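Local atomic coordinates of 35 kDa hemin binding protein (Porphyromonas gingivalis, PDB entry 5Y1A), a protein that probably binds hemin and joins a thioredoxin domain to an immunoglobulin-like beta-sandwich, as a cargo of the type IX secretion system. Residues T166-A171 with A224-F229; A143-N148 with S262-G267; K176-T181 with V251-S256; K36-E41 with K136-G141; V160-F165 with K232-L237. All blocks are in the same frame, centred on the assembly; numbering follows the deposited sequence.

Contact 1 of 5, residues T166-A171 with A224-F229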
# COMPACT_ATOMS: atom_id res chain seq x y z
N THR A 166 -7.66 3.61 12.84
CA THR A 166 -8.61 3.78 13.93
C THR A 166 -9.98 3.88 13.30
O THR A 166 -10.15 4.49 12.25
CB THR A 166 -8.33 5.07 14.76
OG1 THR A 166 -8.36 6.20 13.88
CG2 THR A 166 -6.96 4.98 15.47
N GLY A 167 -10.96 3.30 13.96
CA GLY A 167 -12.29 3.35 13.39
C GLY A 167 -13.38 2.95 14.35
O GLY A 167 -13.15 2.80 15.55
N LYS A 168 -14.58 2.78 13.81
CA LYS A 168 -15.74 2.40 14.61
C LYS A 168 -16.69 1.60 13.76
O LYS A 168 -16.75 1.81 12.56
CB LYS A 168 -16.48 3.64 15.12
CG LYS A 168 -15.92 4.22 16.41
CD LYS A 168 -16.89 5.22 17.01
CE LYS A 168 -16.50 5.56 18.44
NZ LYS A 168 -15.08 6.02 18.55
N VAL A 169 -17.43 0.70 14.40
CA VAL A 169 -18.46 -0.07 13.72
C VAL A 169 -19.79 0.20 14.43
O VAL A 169 -19.81 0.46 15.64
CB VAL A 169 -18.15 -1.60 13.63
CG1 VAL A 169 -16.75 -1.84 13.04
CG2 VAL A 169 -18.25 -2.30 15.01
N ASP A 170 -20.87 0.15 13.68
CA ASP A 170 -22.21 0.26 14.24
C ASP A 170 -22.53 -0.90 15.18
O ASP A 170 -21.93 -1.99 15.08
CB ASP A 170 -23.26 0.29 13.13
CG ASP A 170 -23.40 1.64 12.48
OD1 ASP A 170 -23.06 2.68 13.10
OD2 ASP A 170 -23.88 1.66 11.34
N ALA A 171 -23.51 -0.68 16.06
CA ALA A 171 -23.90 -1.67 17.08
C ALA A 171 -24.15 -3.09 16.56
O ALA A 171 -23.81 -4.09 17.21
CB ALA A 171 -25.14 -1.16 17.87
N ALA A 224 -14.22 -2.72 20.68
CA ALA A 224 -14.66 -2.36 22.05
C ALA A 224 -16.20 -2.18 22.12
O ALA A 224 -16.89 -2.13 21.11
CB ALA A 224 -13.95 -1.12 22.54
N ALA A 225 -16.71 -2.08 23.35
CA ALA A 225 -18.14 -1.87 23.59
C ALA A 225 -18.73 -0.67 22.86
O ALA A 225 -19.89 -0.71 22.44
CB ALA A 225 -18.41 -1.74 25.10
N ASP A 226 -17.96 0.42 22.74
CA ASP A 226 -18.42 1.58 21.96
C ASP A 226 -18.27 1.42 20.43
O ASP A 226 -18.55 2.36 19.67
CB ASP A 226 -17.78 2.88 22.45
CG ASP A 226 -16.27 2.94 22.16
OD1 ASP A 226 -15.69 1.94 21.66
OD2 ASP A 226 -15.68 4.01 22.41
N GLY A 227 -17.85 0.23 20.00
CA GLY A 227 -17.60 -0.03 18.58
C GLY A 227 -16.23 0.37 18.03
O GLY A 227 -15.99 0.20 16.84
N SER A 228 -15.35 0.90 18.87
CA SER A 228 -14.10 1.47 18.36
C SER A 228 -13.02 0.40 18.25
O SER A 228 -13.10 -0.63 18.90
CB SER A 228 -13.60 2.61 19.27
OG SER A 228 -13.31 2.13 20.57
N PHE A 229 -12.01 0.68 17.42
CA PHE A 229 -10.82 -0.17 17.29
C PHE A 229 -9.60 0.66 16.88
O PHE A 229 -9.74 1.73 16.30
CB PHE A 229 -11.04 -1.28 16.27
CG PHE A 229 -11.24 -0.77 14.84
CD1 PHE A 229 -10.13 -0.52 14.02
CD2 PHE A 229 -12.53 -0.55 14.33
CE1 PHE A 229 -10.30 -0.06 12.70
CE2 PHE A 229 -12.72 -0.10 13.03
CZ PHE A 229 -11.59 0.16 12.21
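Phe-229 carries its CG between the backbone N and the carbonyl carbon, the crowded position (chi1 65°), and chi2 of 86° turns the ring across the neighbouring strand. The place is the end of an antiparallel strand pair, 161-169 with 228-235, in one sheet of the beta-sandwich domain, where the second strand emerges from a type I turn, Ala-224 to Gly-227. The folded-back ring faces the backbone of Gly-167, whose CA stands 3.8 Å from the ring centroid, over one face: a CH-pi contact. Gly-167 has no side chain, and a CB in that place would clash with Phe-229 CZ, so the close CH-pi approach is possible because no CB is there. The two residues form a hydrogen-bonded pair: Gly-167 N gives to Phe-229 O at 3.1 Å, in the carbonyl plane, and Phe-229 N gives to Gly-167 O at 3.0 Å from above the carbonyl plane of Gly-167. Beyond the non-hydrogen-bonded pair Lys-168 and Ser-228, a third bond, Val-169 N to Gly-227 O at 2.9 Å, carries the pairing into the turn. Val-251 CG2 and Leu-180 CD1 of the facing sheet meet the ring in the sandwich interior. On the other side of the sheet Lys-168 lays its CG against Ser-228 CA and CB, while its NZ stays 4.4 Å from Asp-226 OD2, beyond a salt bridge though probably still favourable. Asp-226 itself forms an Asx turn. Its OD1 takes Ser-228 N from above the carboxylate plane and, on its syn lone pair, the hydroxyl Ser-228 OG at 2.6 Å.

Contact 2 of 5, residues A143-N148 with S262-G267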
# COMPACT_ATOMS: atom_id res chain seq x y z
N ALA A 143 -22.36 3.11 5.27
CA ALA A 143 -21.71 1.86 5.65
C ALA A 143 -21.72 1.76 7.17
O ALA A 143 -21.72 2.80 7.86
CB ALA A 143 -20.28 1.85 5.12
N PRO A 144 -21.77 0.53 7.72
CA PRO A 144 -21.78 0.32 9.16
C PRO A 144 -20.39 0.25 9.82
O PRO A 144 -20.28 -0.20 10.95
CB PRO A 144 -22.50 -1.03 9.28
CG PRO A 144 -22.04 -1.76 8.09
CD PRO A 144 -21.97 -0.74 6.98
N ALA A 145 -19.35 0.68 9.11
CA ALA A 145 -18.01 0.80 9.69
C ALA A 145 -17.29 1.95 9.04
O ALA A 145 -17.69 2.42 7.95
CB ALA A 145 -17.21 -0.51 9.53
N GLU A 146 -16.23 2.42 9.70
CA GLU A 146 -15.38 3.47 9.14
C GLU A 146 -13.96 3.15 9.59
O GLU A 146 -13.75 2.59 10.68
CB GLU A 146 -15.84 4.84 9.65
CG GLU A 146 -14.90 6.00 9.44
CD GLU A 146 -15.39 7.23 10.19
OE1 GLU A 146 -14.92 7.47 11.33
OE2 GLU A 146 -16.26 7.93 9.63
N VAL A 147 -13.00 3.51 8.74
CA VAL A 147 -11.60 3.37 9.12
C VAL A 147 -10.82 4.58 8.62
O VAL A 147 -10.92 4.97 7.44
CB VAL A 147 -10.97 2.01 8.69
CG1 VAL A 147 -11.11 1.77 7.20
CG2 VAL A 147 -9.50 1.93 9.15
N ASN A 148 -10.08 5.15 9.56
CA ASN A 148 -9.29 6.36 9.36
C ASN A 148 -7.82 5.98 9.50
O ASN A 148 -7.47 5.12 10.31
CB ASN A 148 -9.67 7.41 10.41
CG ASN A 148 -11.14 7.80 10.33
OD1 ASN A 148 -11.61 8.31 9.31
ND2 ASN A 148 -11.87 7.52 11.40
N SER A 262 -17.71 -9.66 2.15
CA SER A 262 -17.61 -8.32 1.55
C SER A 262 -16.73 -7.36 2.36
O SER A 262 -16.55 -7.52 3.58
CB SER A 262 -19.01 -7.70 1.31
OG SER A 262 -19.66 -7.45 2.55
N ILE A 263 -16.21 -6.37 1.66
CA ILE A 263 -15.51 -5.25 2.28
C ILE A 263 -16.58 -4.26 2.73
O ILE A 263 -17.45 -3.86 1.93
CB ILE A 263 -14.51 -4.61 1.30
CG1 ILE A 263 -13.52 -5.69 0.79
CG2 ILE A 263 -13.81 -3.43 1.98
CD1 ILE A 263 -12.43 -5.17 -0.20
N ILE A 264 -16.51 -3.89 4.00
CA ILE A 264 -17.53 -3.10 4.64
C ILE A 264 -17.23 -1.59 4.42
O ILE A 264 -18.13 -0.82 4.02
CB ILE A 264 -17.61 -3.45 6.13
CG1 ILE A 264 -18.05 -4.92 6.30
CG2 ILE A 264 -18.62 -2.53 6.86
CD1 ILE A 264 -17.64 -5.53 7.67
N ASN A 265 -16.00 -1.17 4.74
CA ASN A 265 -15.57 0.18 4.39
C ASN A 265 -14.06 0.26 4.33
O ASN A 265 -13.36 -0.69 4.70
CB ASN A 265 -16.12 1.21 5.37
CG ASN A 265 -16.44 2.55 4.70
OD1 ASN A 265 -16.06 2.81 3.54
ND2 ASN A 265 -17.15 3.39 5.42
N ALA A 266 -13.55 1.39 3.84
CA ALA A 266 -12.11 1.52 3.58
C ALA A 266 -11.68 2.96 3.82
O ALA A 266 -12.51 3.87 3.79
CB ALA A 266 -11.84 1.18 2.15
N GLY A 267 -10.38 3.14 4.01
CA GLY A 267 -9.77 4.47 4.09
C GLY A 267 -8.42 4.39 3.38
O GLY A 267 -7.82 3.32 3.26
O HOH W 1 -14.06 4.44 6.18
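The flat amide of Asn-265 is aimed across at the backbone of Ala-145, while the branched side chain of Ile-264 crosses the Pro-144 ring at about a right angle. Ile-264 and Asn-265 both face Val-251, a classic beta bulge, and this bulge lies where the edge strand 263-270 of one sandwich sheet meets strand 145-153 of the other. The two short strand axes come within 5.5 Å, with their directions 20° apart. The direct hydrogen bond across the contact comes from a side chain: Asn-265 ND2 gives to Ala-145 O at 2.8 Å, nearly straight at 168°, with the acceptor in the amide plane and the donor in the carbonyl plane. The same amide also bonds Lys-35 O through ND2 and Asn-37 N through OD1, so its orientation is fixed from several sides and the thioredoxin strand 34-44 is joined to the seam. Ile-264 has CG2 anti to its backbone N, and this methyl reaches Ala-145 CB at 3.6 Å and Pro-144 CG at 3.7 Å. Farther along, Val-147 holds CG1 in the crowded position between its backbone N and carbonyl carbon, and thereby presses it against the peptide of Ala-266 and Gly-267, 3.5 Å from Gly-267 N. Water bridges the backbones beside that methyl, accepting from Val-147 N at 2.9 Å and donating to Ala-266 O at 2.9 Å.

Contact 3 of 5, residues K176-T181 with V251-S256; sequences KPLMLT and VHHPMS
Packing is tightest round the His-252 ring, where strands 179-186 and 245-252 pair antiparallel in one sheet of the beta-sandwich. Met-179 and His-252 form a hydrogen-bonded pair: Met-179 N gives to His-252 O at 2.8 Å, nearly along the C=O axis, and His-252 N returns a bond to Met-179 O at 2.9 Å. With chi1 at 59°, the imidazole folds over its neighbour, and Met-179 CB sits over one face, 3.5 Å from the centroid. Thr-181 OG1 and His-252 NE2 share a hydrogen bond of 2.7 Å at the ring edge, and ND1 donates to His-253 O at 2.9 Å. On the opposite face of the sheet, Leu-180 CD1 touches Val-251 CG2 at 4.0 Å, while its CD2 packs on Phe-165 of the facing sheet.

The far end is looser. Pro-177 O does approach Pro-254 CD to 3.3 Å, but the side chains stay farther apart, Pro-177 CB 4.1 Å from Pro-254 CG, and a water links Pro-177 O to His-253 ND1, lying in the plane of that ring.

Both nitrogens of His-252 are thus engaged, ND1 as a donor and NE2 with the threonine hydroxyl, which fixes the ring's rotation.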
# COMPACT_ATOMS: atom_id res chain seq x y z
N LYS A 176 -19.12 -9.41 15.87
CA LYS A 176 -18.93 -10.19 14.66
C LYS A 176 -17.44 -10.33 14.34
O LYS A 176 -16.65 -9.46 14.73
CB LYS A 176 -19.68 -9.54 13.49
CG LYS A 176 -21.18 -9.73 13.61
CD LYS A 176 -21.95 -9.16 12.44
CE LYS A 176 -23.45 -9.40 12.66
NZ LYS A 176 -24.25 -9.38 11.39
N PRO A 177 -17.05 -11.43 13.66
CA PRO A 177 -15.63 -11.57 13.30
C PRO A 177 -15.34 -10.64 12.15
O PRO A 177 -15.73 -10.91 11.02
CB PRO A 177 -15.49 -13.04 12.86
CG PRO A 177 -16.84 -13.52 12.60
CD PRO A 177 -17.85 -12.59 13.20
N LEU A 178 -14.72 -9.52 12.48
CA LEU A 178 -14.42 -8.52 11.46
C LEU A 178 -12.91 -8.51 11.30
O LEU A 178 -12.18 -8.68 12.28
CB LEU A 178 -14.90 -7.14 11.90
CG LEU A 178 -16.42 -7.04 12.15
CD1 LEU A 178 -16.78 -5.63 12.66
CD2 LEU A 178 -17.16 -7.31 10.88
N MET A 179 -12.48 -8.27 10.07
CA MET A 179 -11.07 -8.33 9.72
C MET A 179 -10.61 -6.96 9.22
O MET A 179 -11.40 -6.19 8.69
CB MET A 179 -10.88 -9.36 8.59
CG MET A 179 -11.52 -10.72 8.85
SD MET A 179 -10.94 -11.54 10.38
CE MET A 179 -9.31 -11.91 9.88
N LEU A 180 -9.33 -6.66 9.41
CA LEU A 180 -8.74 -5.51 8.73
C LEU A 180 -7.57 -5.94 7.84
O LEU A 180 -6.68 -6.72 8.26
CB LEU A 180 -8.30 -4.44 9.74
CG LEU A 180 -7.85 -3.18 9.02
CD1 LEU A 180 -8.70 -2.01 9.38
CD2 LEU A 180 -6.35 -2.92 9.27
N THR A 181 -7.62 -5.49 6.58
CA THR A 181 -6.52 -5.71 5.65
C THR A 181 -5.97 -4.34 5.24
O THR A 181 -6.73 -3.40 5.01
CB THR A 181 -6.98 -6.53 4.42
OG1 THR A 181 -7.31 -7.86 4.86
CG2 THR A 181 -5.89 -6.63 3.37
N VAL A 251 -11.99 -2.60 6.40
CA VAL A 251 -12.69 -3.52 7.31
C VAL A 251 -13.59 -4.43 6.47
O VAL A 251 -14.31 -3.98 5.56
CB VAL A 251 -13.56 -2.72 8.32
CG1 VAL A 251 -14.26 -3.66 9.28
CG2 VAL A 251 -12.69 -1.70 9.12
N HIS A 252 -13.53 -5.74 6.74
CA HIS A 252 -14.24 -6.68 5.89
C HIS A 252 -14.65 -7.92 6.66
O HIS A 252 -14.06 -8.24 7.71
CB HIS A 252 -13.36 -7.06 4.68
CG HIS A 252 -12.03 -7.67 5.02
ND1 HIS A 252 -11.83 -9.03 5.12
CD2 HIS A 252 -10.81 -7.10 5.23
CE1 HIS A 252 -10.56 -9.28 5.39
NE2 HIS A 252 -9.92 -8.12 5.47
N HIS A 253 -15.65 -8.61 6.13
CA HIS A 253 -16.02 -9.93 6.62
C HIS A 253 -14.96 -10.96 6.23
O HIS A 253 -14.19 -10.75 5.29
CB HIS A 253 -17.41 -10.30 6.07
CG HIS A 253 -18.51 -9.42 6.60
ND1 HIS A 253 -19.00 -9.52 7.88
CD2 HIS A 253 -19.20 -8.41 6.01
CE1 HIS A 253 -19.95 -8.62 8.06
NE2 HIS A 253 -20.09 -7.92 6.94
N PRO A 254 -14.89 -12.07 6.96
CA PRO A 254 -13.86 -13.08 6.67
C PRO A 254 -13.94 -13.61 5.24
O PRO A 254 -15.04 -13.87 4.75
CB PRO A 254 -14.16 -14.19 7.69
CG PRO A 254 -14.89 -13.48 8.82
CD PRO A 254 -15.71 -12.43 8.13
N MET A 255 -12.80 -13.76 4.59
CA MET A 255 -12.74 -14.38 3.27
C MET A 255 -13.38 -15.77 3.23
O MET A 255 -13.93 -16.17 2.23
CB MET A 255 -11.29 -14.41 2.75
CG MET A 255 -10.63 -13.05 2.73
SD MET A 255 -9.00 -13.05 1.90
CE MET A 255 -9.52 -13.85 0.49
N SER A 256 -13.29 -16.47 4.35
CA SER A 256 -13.82 -17.83 4.49
C SER A 256 -15.36 -17.93 4.57
O SER A 256 -15.91 -19.05 4.55
CB SER A 256 -13.22 -18.49 5.74
OG SER A 256 -13.54 -17.71 6.89
O HOH W 2 -18.47 -11.32 10.02

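Contact 4 of 5, residues K36-E41 with K136-G141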
# COMPACT_ATOMS: atom_id res chain seq x y z
N LYS A 36 -19.66 5.59 2.88
CA LYS A 36 -19.09 4.46 2.13
C LYS A 36 -18.01 4.86 1.11
O LYS A 36 -18.22 5.74 0.27
CB LYS A 36 -20.23 3.67 1.45
CG LYS A 36 -19.85 2.48 0.58
CD LYS A 36 -19.44 1.29 1.42
CE LYS A 36 -19.16 0.00 0.60
NZ LYS A 36 -20.37 -0.83 0.35
N ASN A 37 -16.86 4.19 1.21
CA ASN A 37 -15.84 4.19 0.15
C ASN A 37 -15.81 2.80 -0.46
O ASN A 37 -16.06 1.83 0.24
CB ASN A 37 -14.46 4.52 0.72
CG ASN A 37 -14.41 5.90 1.34
OD1 ASN A 37 -14.98 6.84 0.80
ND2 ASN A 37 -13.75 6.02 2.48
N VAL A 38 -15.48 2.73 -1.74
CA VAL A 38 -15.52 1.50 -2.51
C VAL A 38 -14.10 1.08 -2.80
O VAL A 38 -13.30 1.89 -3.23
CB VAL A 38 -16.32 1.68 -3.81
CG1 VAL A 38 -15.99 0.53 -4.83
CG2 VAL A 38 -17.81 1.66 -3.53
N VAL A 39 -13.80 -0.20 -2.56
CA VAL A 39 -12.52 -0.81 -2.95
C VAL A 39 -12.74 -1.67 -4.19
O VAL A 39 -13.69 -2.44 -4.27
CB VAL A 39 -11.97 -1.70 -1.77
CG1 VAL A 39 -10.75 -2.52 -2.20
CG2 VAL A 39 -11.65 -0.82 -0.56
N LEU A 40 -11.85 -1.53 -5.17
CA LEU A 40 -11.83 -2.42 -6.33
C LEU A 40 -10.56 -3.23 -6.23
O LEU A 40 -9.51 -2.66 -5.92
CB LEU A 40 -11.84 -1.61 -7.64
CG LEU A 40 -12.96 -0.56 -7.81
CD1 LEU A 40 -12.88 0.07 -9.20
CD2 LEU A 40 -14.33 -1.21 -7.58
N GLU A 41 -10.67 -4.55 -6.39
CA GLU A 41 -9.48 -5.42 -6.53
C GLU A 41 -9.46 -5.93 -7.96
O GLU A 41 -10.39 -6.62 -8.38
CB GLU A 41 -9.48 -6.55 -5.47
CG GLU A 41 -9.27 -5.96 -4.06
CD GLU A 41 -9.54 -6.95 -2.95
OE1 GLU A 41 -10.68 -7.44 -2.90
OE2 GLU A 41 -8.61 -7.24 -2.15
N LYS A 136 -23.27 0.16 -7.51
CA LYS A 136 -23.87 -0.90 -6.72
C LYS A 136 -23.07 -1.10 -5.43
O LYS A 136 -23.63 -1.30 -4.35
CB LYS A 136 -23.91 -2.18 -7.54
CG LYS A 136 -24.90 -3.23 -7.07
CD LYS A 136 -25.39 -4.04 -8.27
CE LYS A 136 -25.49 -5.53 -7.96
NZ LYS A 136 -26.12 -5.82 -6.64
N GLY A 137 -21.75 -1.03 -5.57
CA GLY A 137 -20.84 -1.07 -4.41
C GLY A 137 -21.12 0.05 -3.43
O GLY A 137 -21.07 -0.16 -2.21
N PHE A 138 -21.43 1.25 -3.95
CA PHE A 138 -21.79 2.37 -3.10
C PHE A 138 -23.12 2.21 -2.35
O PHE A 138 -23.25 2.74 -1.23
CB PHE A 138 -21.78 3.69 -3.86
CG PHE A 138 -20.42 4.29 -3.95
CD1 PHE A 138 -19.78 4.76 -2.80
CD2 PHE A 138 -19.76 4.36 -5.16
CE1 PHE A 138 -18.52 5.31 -2.88
CE2 PHE A 138 -18.47 4.91 -5.25
CZ PHE A 138 -17.85 5.38 -4.10
N GLY A 139 -24.06 1.50 -2.95
CA GLY A 139 -25.40 1.31 -2.36
C GLY A 139 -26.06 2.64 -2.06
O GLY A 139 -26.08 3.55 -2.90
N ASP A 140 -26.57 2.80 -0.83
CA ASP A 140 -27.16 4.08 -0.42
C ASP A 140 -26.12 5.13 0.01
O ASP A 140 -26.48 6.20 0.52
CB ASP A 140 -28.24 3.86 0.67
CG ASP A 140 -27.66 3.37 2.01
OD1 ASP A 140 -26.42 3.30 2.19
OD2 ASP A 140 -28.47 3.06 2.92
N GLY A 141 -24.83 4.82 -0.17
CA GLY A 141 -23.73 5.74 0.16
C GLY A 141 -23.24 5.65 1.60
O GLY A 141 -22.31 6.37 1.98
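A strand-to-helix packing within the thioredoxin domain joins the start of strand 34-44 to the last turn of helix 127-138 and the type II' turn, Phe-138 to Gly-141, that follows. Val-38 supplies the apolar centre. Its CG2, anti to the carbonyl carbon, stands 3.5 Å from the centroid of the Phe-138 ring, only 1° off the normal, so the methyl sits over the middle of the face in a CH-pi contact. The same methyl touches the helix backbone at Gly-137 C, 3.7 Å away, where a CB on Gly-137 would be tight. Lys-36 O lies in the ring plane at its edge, 3.2 Å from Phe-138 CE1, and accepts a hydrogen bond from Arg-72. Lys-36 supplies the polar part. CG is anti to the backbone N (chi1 178°), and bends at chi2 and chi4 swing the chain toward the helix end, where NZ gives to Gly-137 O at 2.7 Å, nearly along the C=O axis. A positive ammonium beside a carbonyl at the helix C-terminus would probably be favoured by the helix dipole. Lys-36 N also donates to Gly-141 O at 2.9 Å, at 171°, from above the carbonyl plane. Around this core, Phe-138 meets the ring of Tyr-69 and the side chain of Val-73 in the parallel neighbour strand 73-79, Val-38 touches Val-112 of strand 109-112, and Asn-37 reaches Ala-266 of the beta-sandwich through ND2.

Contact 5 of 5, residues V160-F165 with K232-L237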
# COMPACT_ATOMS: atom_id res chain seq x y z
N VAL A 160 11.56 2.40 9.26
CA VAL A 160 10.16 1.95 9.13
C VAL A 160 9.24 3.14 8.86
O VAL A 160 9.56 4.29 9.22
CB VAL A 160 9.68 1.13 10.37
CG1 VAL A 160 10.60 -0.08 10.54
CG2 VAL A 160 9.69 1.97 11.62
N CYS A 161 8.13 2.87 8.18
CA CYS A 161 6.99 3.75 8.15
C CYS A 161 6.01 3.22 9.18
O CYS A 161 6.15 2.09 9.65
CB CYS A 161 6.34 3.72 6.76
SG CYS A 161 7.42 4.30 5.45
N THR A 162 5.04 4.02 9.56
CA THR A 162 3.99 3.55 10.46
C THR A 162 2.61 3.88 9.89
O THR A 162 2.45 4.82 9.11
CB THR A 162 4.14 4.16 11.89
OG1 THR A 162 3.66 5.52 11.88
CG2 THR A 162 5.61 4.12 12.35
N ALA A 163 1.62 3.10 10.31
CA ALA A 163 0.24 3.32 9.89
C ALA A 163 -0.63 2.99 11.09
O ALA A 163 -0.55 1.89 11.65
CB ALA A 163 -0.11 2.44 8.69
N THR A 164 -1.41 3.97 11.52
CA THR A 164 -2.33 3.75 12.62
C THR A 164 -3.74 3.81 12.04
O THR A 164 -4.13 4.82 11.43
CB THR A 164 -2.14 4.81 13.72
OG1 THR A 164 -0.78 4.74 14.17
CG2 THR A 164 -3.06 4.52 14.89
N PHE A 165 -4.49 2.72 12.22
CA PHE A 165 -5.83 2.58 11.68
C PHE A 165 -6.77 2.63 12.85
O PHE A 165 -6.67 1.81 13.76
CB PHE A 165 -6.02 1.23 10.98
CG PHE A 165 -4.95 0.93 9.98
CD1 PHE A 165 -4.78 1.76 8.89
CD2 PHE A 165 -4.05 -0.11 10.18
CE1 PHE A 165 -3.78 1.51 7.96
CE2 PHE A 165 -3.05 -0.37 9.23
CZ PHE A 165 -2.91 0.46 8.14
N LYS A 232 -2.10 -0.65 14.91
CA LYS A 232 -0.92 0.10 14.48
C LYS A 232 0.07 -0.85 13.82
O LYS A 232 0.36 -1.94 14.35
CB LYS A 232 -0.25 0.85 15.66
CG LYS A 232 0.97 1.69 15.21
CD LYS A 232 1.59 2.52 16.36
CE LYS A 232 2.57 3.56 15.83
NZ LYS A 232 3.60 3.93 16.87
N LYS A 233 0.60 -0.45 12.67
CA LYS A 233 1.63 -1.24 11.99
C LYS A 233 2.91 -0.40 11.85
O LYS A 233 2.85 0.81 11.70
CB LYS A 233 1.17 -1.67 10.59
CG LYS A 233 -0.07 -2.58 10.60
CD LYS A 233 0.32 -4.00 10.99
CE LYS A 233 -0.91 -4.96 10.85
NZ LYS A 233 -0.47 -6.34 11.20
N GLU A 234 4.05 -1.07 11.88
CA GLU A 234 5.34 -0.42 11.68
C GLU A 234 6.16 -1.31 10.75
O GLU A 234 6.58 -2.40 11.16
CB GLU A 234 6.03 -0.20 13.03
CG GLU A 234 7.44 0.35 12.95
CD GLU A 234 8.11 0.47 14.31
OE1 GLU A 234 9.02 -0.34 14.60
OE2 GLU A 234 7.73 1.37 15.08
N PHE A 235 6.39 -0.82 9.52
CA PHE A 235 6.91 -1.65 8.41
C PHE A 235 7.97 -0.92 7.57
O PHE A 235 7.83 0.26 7.27
CB PHE A 235 5.74 -2.06 7.48
CG PHE A 235 4.92 -0.88 6.96
CD1 PHE A 235 5.14 -0.35 5.69
CD2 PHE A 235 3.92 -0.31 7.76
CE1 PHE A 235 4.42 0.75 5.22
CE2 PHE A 235 3.17 0.81 7.30
CZ PHE A 235 3.42 1.34 6.03
N LYS A 236 9.02 -1.66 7.19
CA LYS A 236 10.01 -1.20 6.21
C LYS A 236 9.51 -1.50 4.79
O LYS A 236 9.10 -2.63 4.51
CB LYS A 236 11.32 -1.96 6.44
CG LYS A 236 12.42 -1.77 5.39
CD LYS A 236 13.74 -2.46 5.80
CE LYS A 236 13.93 -2.48 7.33
NZ LYS A 236 15.34 -2.71 7.83
N LEU A 237 9.55 -0.52 3.89
CA LEU A 237 9.12 -0.78 2.50
C LEU A 237 9.94 -1.93 1.90
O LEU A 237 11.16 -1.96 2.06
CB LEU A 237 9.22 0.46 1.62
CG LEU A 237 8.34 1.66 2.01
CD1 LEU A 237 8.46 2.75 0.95
CD2 LEU A 237 6.88 1.27 2.17
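Phe-235 packs across this pair of antiparallel strands, 161-169 with 228-235, at the far end of a sheet of the beta-sandwich. From CB its chain goes to CG between the backbone N and the carbonyl carbon, the crowded position (chi1 55°), which folds the ring over the partner strand. CG and CD2 come next to Cys-161 O, with CD2 3.8 Å from that oxygen. Then CE2 reaches Ala-163 CB at 3.9 Å, the methyl lying in the ring plane at its edge. CE1 and CZ, at the tip, meet Cys-161 CB, 3.8 Å from CZ, which sits over one face and offset toward the rim in a CH-pi contact, 4.1 Å from the centroid. The Cys-161 sulfur stands obliquely to the ring, 5.3 Å from SG to the centroid, a sulfur-aromatic contact. Phe-235 also touches Val-184 of strand 179-186, in the facing sheet. Backbone pairing sets this up: Cys-161 with Phe-235 and Ala-163 with Lys-233 are hydrogen-bonded pairs, the shortest bonds being Cys-161 N to Phe-235 O and Lys-233 N to Ala-163 O, both 2.8 Å. Thr-162 with Glu-234 and Thr-164 with Lys-232 are non-hydrogen-bonded pairs on the other face, where Lys-232 stretches its extended chain past Thr-164 OG1. Lys-233, on the ring side, bends at chi2 and leads its NZ to a salt bridge with Asp-219. Its methylene carbon does the packing here: Lys-233 CG lies at the edge of the Phe-165 ring, 4.0 Å from Phe-165 CE2.

Contacts 1 and 5 are two ends of one strand pair, 161-169 with 228-235, their centres 21 Å apart. Contact 3 pairs strands of the facing sheet: Phe-229 CZ meets Val-251 CG2 at 3.8 Å, and Leu-180 CD2 meets Phe-165 CD2 at 3.7 Å, filling the sandwich interior. Contact 2 bridges the sheets at one margin, its centre 11 Å from those of contacts 1 and 3; Ile-264 N lies 2.7 Å from Val-251 O. Contact 4, in the thioredoxin domain, is 9 Å from contact 2 between centres, and Asn-37 joins the two domains there. The CxxC pattern of thioredoxin type, Cys-48 and Cys-51, consistent with a redox site, lies outside all five contacts.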